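Local coordinates for protein coronin (Toxoplasma gondii, PDB 4OZU) that probably binds actin filaments, as coronins of the WD-repeat family do, this chain being its beta-propeller (WD40) domain, at residues Gly215-Lys220 and Thr237-Met242; Glu244-Ile249 and Val259-Ile264. All blocks are in the same frame, centred on the assembly; numbering follows the deposited sequence. Where two conformers were deposited one is given.

Contact 1. Residues Gly215-Lys220 and Thr237-Met242; sequences GSKACK and TGFGKM
Within one blade of the coronin beta-propeller, the loop leading into the innermost strand, 220-223, folds against the end of the next strand, 233-239. Phe-239 contributes most. Its CG stands anti to the carbonyl carbon (chi1 -64°), and CB of Lys-217 sits over one face of the Phe-239 ring, 3.7 Å from the centroid, in a CH-pi contact offset toward the rim. The lysine chain runs on across the ring, its CE passing 3.9 Å from Phe-239 CE2, before NZ bonds to Ser-268 O. At the ring edge, in plane, lies Ala-218 O.

Thr-237 and Lys-220 form an antiparallel hydrogen-bonded pair, Thr-237 N giving to Lys-220 O at 2.9 Å and Lys-220 N giving back to Thr-237 O. OG1 of Thr-237 takes the crowded position between N and carbonyl carbon, where a water joins it to Ala-218 O; the hydroxyl is also hydrogen-bonded to Leu-271 O. Between this pair and Gly-215, where 215-219 is loop, a second water donates to Lys-217 O and accepts from Phe-239 N. Gly-215 N donates to Phe-239 O at 2.7 Å, 44° above the carbonyl plane, and its CA, 3.1 Å from Gly-240 O, packs too tightly for a side chain.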
ATOM      1  N   GLY A 215     -13.028  -7.694 -18.269  1.00 35.99           N
ATOM      2  CA  GLY A 215     -13.163  -9.020 -17.686  1.00 46.83           C
ATOM      3  C   GLY A 215     -13.951  -8.969 -16.390  1.00 33.47           C
ATOM      4  O   GLY A 215     -14.333  -7.891 -15.939  1.00 37.61           O
ATOM      5  N   SER A 216     -14.191 -10.128 -15.783  1.00 36.87           N
ATOM      6  CA  SER A 216     -15.069 -10.216 -14.616  1.00 43.93           C
ATOM      7  C   SER A 216     -14.334 -10.076 -13.286  1.00 54.36           C
ATOM      8  O   SER A 216     -14.868  -9.498 -12.340  1.00 86.22           O
ATOM      9  CB  SER A 216     -15.828 -11.547 -14.632  1.00 54.94           C
ATOM     10  OG  SER A 216     -16.633 -11.658 -15.791  1.00 76.41           O
ATOM     11  N   LYS A 217     -13.116 -10.604 -13.206  1.00 40.93           N
ATOM     12  CA  LYS A 217     -12.399 -10.641 -11.936  1.00 35.26           C
ATOM     13  C   LYS A 217     -11.945  -9.248 -11.497  1.00 32.08           C
ATOM     14  O   LYS A 217     -12.146  -8.263 -12.206  1.00 36.05           O
ATOM     15  CB  LYS A 217     -11.208 -11.596 -12.029  1.00 34.88           C
ATOM     16  CG  LYS A 217     -11.626 -13.069 -12.097  1.00 37.81           C
ATOM     17  CD  LYS A 217     -10.452 -14.004 -11.836  1.00 69.04           C
ATOM     18  CE  LYS A 217     -10.069 -14.791 -13.079  1.00 99.69           C
ATOM     19  NZ  LYS A 217      -9.081 -15.862 -12.772  1.00 95.94           N
ATOM     20  N   ALA A 218     -11.333  -9.180 -10.319  1.00 34.74           N
ATOM     21  CA  ALA A 218     -11.160  -7.916  -9.610  1.00 36.36           C
ATOM     22  C   ALA A 218     -10.103  -6.990 -10.199  1.00 33.53           C
ATOM     23  O   ALA A 218      -8.966  -7.406 -10.458  1.00 29.70           O
ATOM     24  CB  ALA A 218     -10.821  -8.192  -8.149  1.00 32.09           C
ATOM     25  N   CYS A 219     -10.500  -5.730 -10.394  0.69 26.57           N
ATOM     26  CA  CYS A 219      -9.584  -4.654 -10.762  0.69 30.47           C
ATOM     27  C   CYS A 219      -8.996  -4.015  -9.509  0.69 27.27           C
ATOM     28  O   CYS A 219      -9.653  -3.966  -8.467  0.69 28.36           O
ATOM     29  CB  CYS A 219     -10.302  -3.590 -11.596  0.69 27.94           C
ATOM     30  SG  CYS A 219     -11.120  -4.230 -13.062  0.69 40.83           S
ATOM     31  N   LYS A 220      -7.756  -3.540  -9.606  1.00 22.44           N
ATOM     32  CA  LYS A 220      -7.089  -2.896  -8.479  1.00 21.81           C
ATOM     33  C   LYS A 220      -6.433  -1.634  -9.001  1.00 25.16           C
ATOM     34  O   LYS A 220      -6.030  -1.593 -10.155  1.00 22.77           O
ATOM     35  CB  LYS A 220      -6.042  -3.825  -7.853  1.00 22.11           C
ATOM     36  CG  LYS A 220      -6.576  -5.157  -7.349  1.00 26.61           C
ATOM     37  CD  LYS A 220      -7.256  -5.020  -5.996  1.00 25.17           C
ATOM     38  CE  LYS A 220      -7.842  -6.346  -5.541  1.00 24.52           C
ATOM     39  NZ  LYS A 220      -8.455  -6.286  -4.179  1.00 33.66           N
ATOM     40  N   THR A 237      -4.847  -2.447 -12.640  1.00 19.53           N
ATOM     41  CA  THR A 237      -4.716  -3.812 -13.128  1.00 18.38           C
ATOM     42  C   THR A 237      -6.100  -4.407 -13.205  1.00 19.25           C
ATOM     43  O   THR A 237      -6.998  -3.997 -12.475  1.00 24.10           O
ATOM     44  CB  THR A 237      -3.871  -4.699 -12.207  1.00 24.39           C
ATOM     45  OG1 THR A 237      -4.558  -4.865 -10.960  1.00 23.33           O
ATOM     46  CG2 THR A 237      -2.502  -4.094 -11.964  1.00 24.44           C
ATOM     47  N   GLY A 238      -6.267  -5.398 -14.060  1.00 20.28           N
ATOM     48  CA  GLY A 238      -7.547  -6.048 -14.188  1.00 21.37           C
ATOM     49  C   GLY A 238      -7.475  -7.143 -15.217  1.00 22.86           C
ATOM     50  O   GLY A 238      -6.394  -7.648 -15.533  1.00 26.56           O
ATOM     51  N   PHE A 239      -8.635  -7.510 -15.739  1.00 23.88           N
ATOM     52  CA  PHE A 239      -8.728  -8.619 -16.667  1.00 25.62           C
ATOM     53  C   PHE A 239      -9.426  -8.185 -17.948  1.00 27.72           C
ATOM     54  O   PHE A 239     -10.383  -7.403 -17.917  1.00 25.67           O
ATOM     55  CB  PHE A 239      -9.460  -9.787 -16.010  1.00 27.58           C
ATOM     56  CG  PHE A 239      -8.729 -10.368 -14.830  1.00 27.05           C
ATOM     57  CD1 PHE A 239      -8.715  -9.705 -13.613  1.00 25.82           C
ATOM     58  CD2 PHE A 239      -8.048 -11.570 -14.941  1.00 39.91           C
ATOM     59  CE1 PHE A 239      -8.036 -10.233 -12.524  1.00 25.99           C
ATOM     60  CE2 PHE A 239      -7.373 -12.107 -13.854  1.00 39.75           C
ATOM     61  CZ  PHE A 239      -7.367 -11.438 -12.646  1.00 30.44           C
ATOM     62  N   GLY A 240      -8.928  -8.675 -19.077  1.00 27.05           N
ATOM     63  CA  GLY A 240      -9.549  -8.413 -20.361  1.00 27.94           C
ATOM     64  C   GLY A 240     -10.750  -9.311 -20.583  1.00 29.71           C
ATOM     65  O   GLY A 240     -11.072 -10.157 -19.740  1.00 30.30           O
ATOM     66  N   LYS A 241     -11.403  -9.139 -21.730  1.00 30.77           N
ATOM     67  CA  LYS A 241     -12.602  -9.902 -22.065  1.00 32.65           C
ATOM     68  C   LYS A 241     -12.322 -11.402 -22.094  1.00 34.47           C
ATOM     69  O   LYS A 241     -13.222 -12.212 -21.873  1.00 39.16           O
ATOM     70  CB  LYS A 241     -13.158  -9.449 -23.420  1.00 35.50           C
ATOM     71  CG  LYS A 241     -14.673  -9.329 -23.468  1.00 84.20           C
ATOM     72  CD  LYS A 241     -15.116  -8.061 -24.191  1.00 92.90           C
ATOM     73  CE  LYS A 241     -14.817  -8.121 -25.682  1.00 88.19           C
ATOM     74  NZ  LYS A 241     -15.201  -6.861 -26.378  1.00 76.81           N
ATOM     75  N   MET A 242     -11.073 -11.762 -22.368  1.00 35.31           N
ATOM     76  CA  MET A 242     -10.665 -13.161 -22.411  1.00 37.20           C
ATOM     77  C   MET A 242     -10.005 -13.583 -21.099  1.00 36.44           C
ATOM     78  O   MET A 242      -9.335 -14.613 -21.035  1.00 38.86           O
ATOM     79  CB  MET A 242      -9.721 -13.391 -23.589  1.00 38.31           C
ATOM     80  CG  MET A 242     -10.383 -13.112 -24.935  1.00 41.18           C
ATOM     81  SD  MET A 242      -9.392 -13.605 -26.355  1.00 46.66           S
ATOM     82  CE  MET A 242      -7.953 -12.562 -26.152  1.00 45.35           C
TER
HETATM   83  O   HOH W   1     -10.940  -6.867 -14.430  1.00 31.74           O
HETATM   84  O   HOH W   2      -6.106  -7.153 -10.970  1.00 20.62           O

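Contact 2. Residues Glu244-Ile249 and Val259-Ile264; sequences EREMAI and VYHAEI
Val-259 gives its N-H to Ile-249 O at 2.7 Å, and Tyr-260 N reaches the same oxygen only weakly, so both residues face Ile-249 in a classic beta bulge. CB of Tyr-260 rests 4.1 Å from CB of Ile-249, and the phenol ring brings its edge to Met-247 CE. His-261, with CG anti to the backbone N (chi1 -178°), carries its ring past Ala-248 CB to Glu-246. There NE2 donates in the ring plane to Glu-246 OE2 at 3.0 Å, but meets the carboxylate from above its plane, the planes 88° apart; His-213 ND1 also bonds this oxygen, and the pair of bonds probably favours an ionised glutamate. Met-247 O lies over one face of the imidazole.

Strands 245-251 and 260-265 form the outer hairpin of a four-stranded propeller blade. Ala-262 exchanges two backbone bonds with Met-247, and its CB lies 4.1 Å from Met-247 CE. Glu-263 extends past Glu-244, whose CG comes within 3.9 Å of Glu-263 CD; Glu-244 OE2 and Glu-263 OE1, like charges, are 4.5 Å apart. Ile-264 N donates along a lone pair of Arg-245 O, and its side chain crosses Met-247 at about a right angle, CD1 3.9 Å from Met-247 CB.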
ATOM      1  N   GLU A 244      -7.505 -12.440 -19.578  1.00 38.19           N
ATOM      2  CA  GLU A 244      -6.062 -12.247 -19.471  1.00 34.75           C
ATOM      3  C   GLU A 244      -5.787 -11.084 -18.522  1.00 32.29           C
ATOM      4  O   GLU A 244      -6.605 -10.176 -18.410  1.00 27.76           O
ATOM      5  CB  GLU A 244      -5.425 -11.991 -20.843  1.00 43.67           C
ATOM      6  CG  GLU A 244      -5.691 -10.618 -21.472  1.00 48.65           C
ATOM      7  CD  GLU A 244      -6.972 -10.575 -22.290  1.00 71.73           C
ATOM      8  OE1 GLU A 244      -8.003 -11.114 -21.829  1.00 40.97           O
ATOM      9  OE2 GLU A 244      -6.945 -10.003 -23.403  1.00 87.20           O
ATOM     10  N   ARG A 245      -4.646 -11.103 -17.840  1.00 29.15           N
ATOM     11  CA  ARG A 245      -4.306 -10.007 -16.934  1.00 27.09           C
ATOM     12  C   ARG A 245      -3.681  -8.860 -17.721  1.00 26.08           C
ATOM     13  O   ARG A 245      -2.827  -9.068 -18.582  1.00 28.80           O
ATOM     14  CB  ARG A 245      -3.367 -10.483 -15.817  1.00 27.29           C
ATOM     15  CG  ARG A 245      -3.979 -11.612 -14.984  1.00 28.31           C
ATOM     16  CD  ARG A 245      -3.320 -11.801 -13.623  1.00 28.04           C
ATOM     17  NE  ARG A 245      -1.943 -12.268 -13.722  1.00 31.36           N
ATOM     18  CZ  ARG A 245      -1.242 -12.743 -12.698  1.00 29.98           C
ATOM     19  NH1 ARG A 245      -1.793 -12.824 -11.492  1.00 30.22           N
ATOM     20  NH2 ARG A 245       0.006 -13.153 -12.882  1.00 31.42           N
ATOM     21  N   GLU A 246      -4.138  -7.649 -17.427  1.00 23.83           N
ATOM     22  CA  GLU A 246      -3.720  -6.474 -18.171  1.00 23.04           C
ATOM     23  C   GLU A 246      -3.657  -5.256 -17.264  1.00 23.36           C
ATOM     24  O   GLU A 246      -4.040  -5.315 -16.099  1.00 26.25           O
ATOM     25  CB  GLU A 246      -4.680  -6.214 -19.330  1.00 28.29           C
ATOM     26  CG  GLU A 246      -6.121  -6.077 -18.887  1.00 30.47           C
ATOM     27  CD  GLU A 246      -7.068  -5.841 -20.043  1.00 30.08           C
ATOM     28  OE1 GLU A 246      -6.856  -6.441 -21.119  1.00 27.11           O
ATOM     29  OE2 GLU A 246      -8.016  -5.046 -19.878  1.00 25.34           O
ATOM     30  N   MET A 247      -3.192  -4.142 -17.809  0.77 21.39           N
ATOM     31  CA  MET A 247      -3.040  -2.929 -17.026  0.77 21.97           C
ATOM     32  C   MET A 247      -3.317  -1.705 -17.873  0.77 22.70           C
ATOM     33  O   MET A 247      -3.294  -1.768 -19.102  0.77 21.82           O
ATOM     34  CB  MET A 247      -1.633  -2.838 -16.445  0.77 24.33           C
ATOM     35  CG  MET A 247      -0.556  -2.857 -17.502  0.77 20.76           C
ATOM     36  SD  MET A 247       1.106  -2.943 -16.812  0.77 25.38           S
ATOM     37  CE  MET A 247       2.068  -3.209 -18.299  0.77 22.78           C
ATOM     38  N   ALA A 248      -3.566  -0.590 -17.199  1.00 20.31           N
ATOM     39  CA  ALA A 248      -3.849   0.660 -17.877  1.00 19.60           C
ATOM     40  C   ALA A 248      -3.378   1.844 -17.054  1.00 21.77           C
ATOM     41  O   ALA A 248      -3.363   1.794 -15.823  1.00 21.96           O
ATOM     42  CB  ALA A 248      -5.329   0.784 -18.172  1.00 21.10           C
ATOM     43  N   ILE A 249      -2.971   2.892 -17.767  1.00 21.91           N
ATOM     44  CA  ILE A 249      -2.669   4.194 -17.183  1.00 18.86           C
ATOM     45  C   ILE A 249      -3.779   5.156 -17.592  1.00 21.84           C
ATOM     46  O   ILE A 249      -4.161   5.201 -18.763  1.00 21.43           O
ATOM     47  CB  ILE A 249      -1.300   4.732 -17.648  1.00 25.20           C
ATOM     48  CG1 ILE A 249      -0.173   3.847 -17.109  1.00 22.64           C
ATOM     49  CG2 ILE A 249      -1.109   6.193 -17.201  1.00 23.74           C
ATOM     50  CD1 ILE A 249       1.209   4.223 -17.608  1.00 24.92           C
ATOM     51  N   VAL A 259      -4.527   6.230 -21.261  1.00 23.93           N
ATOM     52  CA  VAL A 259      -3.377   6.847 -21.893  1.00 24.27           C
ATOM     53  C   VAL A 259      -2.497   5.742 -22.460  1.00 22.52           C
ATOM     54  O   VAL A 259      -1.871   5.897 -23.512  1.00 25.00           O
ATOM     55  CB  VAL A 259      -2.579   7.703 -20.893  1.00 28.44           C
ATOM     56  CG1 VAL A 259      -1.273   8.194 -21.519  1.00 36.18           C
ATOM     57  CG2 VAL A 259      -3.419   8.875 -20.418  1.00 44.10           C
ATOM     58  N   TYR A 260      -2.487   4.616 -21.753  1.00 22.67           N
ATOM     59  CA  TYR A 260      -1.683   3.458 -22.109  1.00 27.26           C
ATOM     60  C   TYR A 260      -2.396   2.195 -21.615  1.00 20.14           C
ATOM     61  O   TYR A 260      -2.990   2.194 -20.532  1.00 21.89           O
ATOM     62  CB  TYR A 260      -0.279   3.582 -21.499  1.00 27.95           C
ATOM     63  CG  TYR A 260       0.599   2.371 -21.706  1.00 25.77           C
ATOM     64  CD1 TYR A 260       1.231   2.142 -22.919  1.00 27.35           C
ATOM     65  CD2 TYR A 260       0.792   1.456 -20.683  1.00 25.06           C
ATOM     66  CE1 TYR A 260       2.030   1.032 -23.108  1.00 34.56           C
ATOM     67  CE2 TYR A 260       1.590   0.343 -20.861  1.00 28.87           C
ATOM     68  CZ  TYR A 260       2.208   0.137 -22.071  1.00 43.15           C
ATOM     69  OH  TYR A 260       3.005  -0.975 -22.232  1.00 37.98           O
ATOM     70  N   HIS A 261      -2.363   1.138 -22.417  1.00 21.37           N
ATOM     71  CA  HIS A 261      -2.988  -0.132 -22.051  1.00 25.07           C
ATOM     72  C   HIS A 261      -2.131  -1.272 -22.575  1.00 23.03           C
ATOM     73  O   HIS A 261      -1.662  -1.223 -23.717  1.00 25.05           O
ATOM     74  CB  HIS A 261      -4.407  -0.221 -22.624  1.00 23.92           C
ATOM     75  CG  HIS A 261      -5.143  -1.474 -22.251  1.00 43.22           C
ATOM     76  ND1 HIS A 261      -4.984  -2.662 -22.932  1.00 47.29           N
ATOM     77  CD2 HIS A 261      -6.053  -1.716 -21.278  1.00 50.82           C
ATOM     78  CE1 HIS A 261      -5.757  -3.587 -22.388  1.00 58.60           C
ATOM     79  NE2 HIS A 261      -6.418  -3.037 -21.383  1.00 53.31           N
ATOM     80  N   ALA A 262      -1.922  -2.297 -21.753  1.00 25.89           N
ATOM     81  CA  ALA A 262      -1.125  -3.444 -22.181  1.00 30.39           C
ATOM     82  C   ALA A 262      -1.497  -4.722 -21.449  1.00 26.33           C
ATOM     83  O   ALA A 262      -1.886  -4.698 -20.279  1.00 26.80           O
ATOM     84  CB  ALA A 262       0.359  -3.150 -21.984  1.00 28.95           C
ATOM     85  N   GLU A 263      -1.369  -5.840 -22.154  1.00 26.81           N
ATOM     86  CA  GLU A 263      -1.511  -7.159 -21.554  1.00 37.76           C
ATOM     87  C   GLU A 263      -0.292  -7.453 -20.681  1.00 43.72           C
ATOM     88  O   GLU A 263       0.821  -7.024 -20.991  1.00 33.02           O
ATOM     89  CB  GLU A 263      -1.675  -8.222 -22.647  1.00 49.46           C
ATOM     90  CG  GLU A 263      -1.937  -9.631 -22.130  1.00 80.20           C
ATOM     91  CD  GLU A 263      -2.198 -10.628 -23.249  1.00 76.52           C
ATOM     92  OE1 GLU A 263      -2.550 -10.193 -24.368  1.00 61.17           O
ATOM     93  OE2 GLU A 263      -2.051 -11.846 -23.012  1.00 94.83           O
ATOM     94  N   ILE A 264      -0.511  -8.160 -19.577  1.00 29.03           N
ATOM     95  CA  ILE A 264       0.584  -8.576 -18.701  1.00 33.94           C
ATOM     96  C   ILE A 264       0.883 -10.061 -18.896  1.00 41.41           C
ATOM     97  O   ILE A 264       1.996 -10.426 -19.266  1.00 43.54           O
ATOM     98  CB  ILE A 264       0.270  -8.325 -17.219  1.00 35.56           C
ATOM     99  CG1 ILE A 264       0.108  -6.835 -16.944  1.00 30.56           C
ATOM    100  CG2 ILE A 264       1.400  -8.863 -16.331  1.00 47.61           C
ATOM    101  CD1 ILE A 264      -0.541  -6.533 -15.605  1.00 32.27           C
TER

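Both contacts belong to one antiparallel blade of four strands, in the order 220-223, 233-239, 245-251, 260-265. They follow in series along the chain, contact 1 closing before contact 2 opens, and their centres lie about 10 Å apart, each about 20 Å from the centre of the chain. Contact 1 joins the first two strands and the loop before them, contact 2 the last two. Between them, strands 233-239 and 245-251 are sheet neighbours: Glu-246 N probably bonds Gly-238 O at 2.9 Å, and Phe-239 CE2 packs 3.6 Å from Arg-245 CG. With that central pairing, the two contacts span the blade of the WD40 domain from strand 220-223 to strand 260-265.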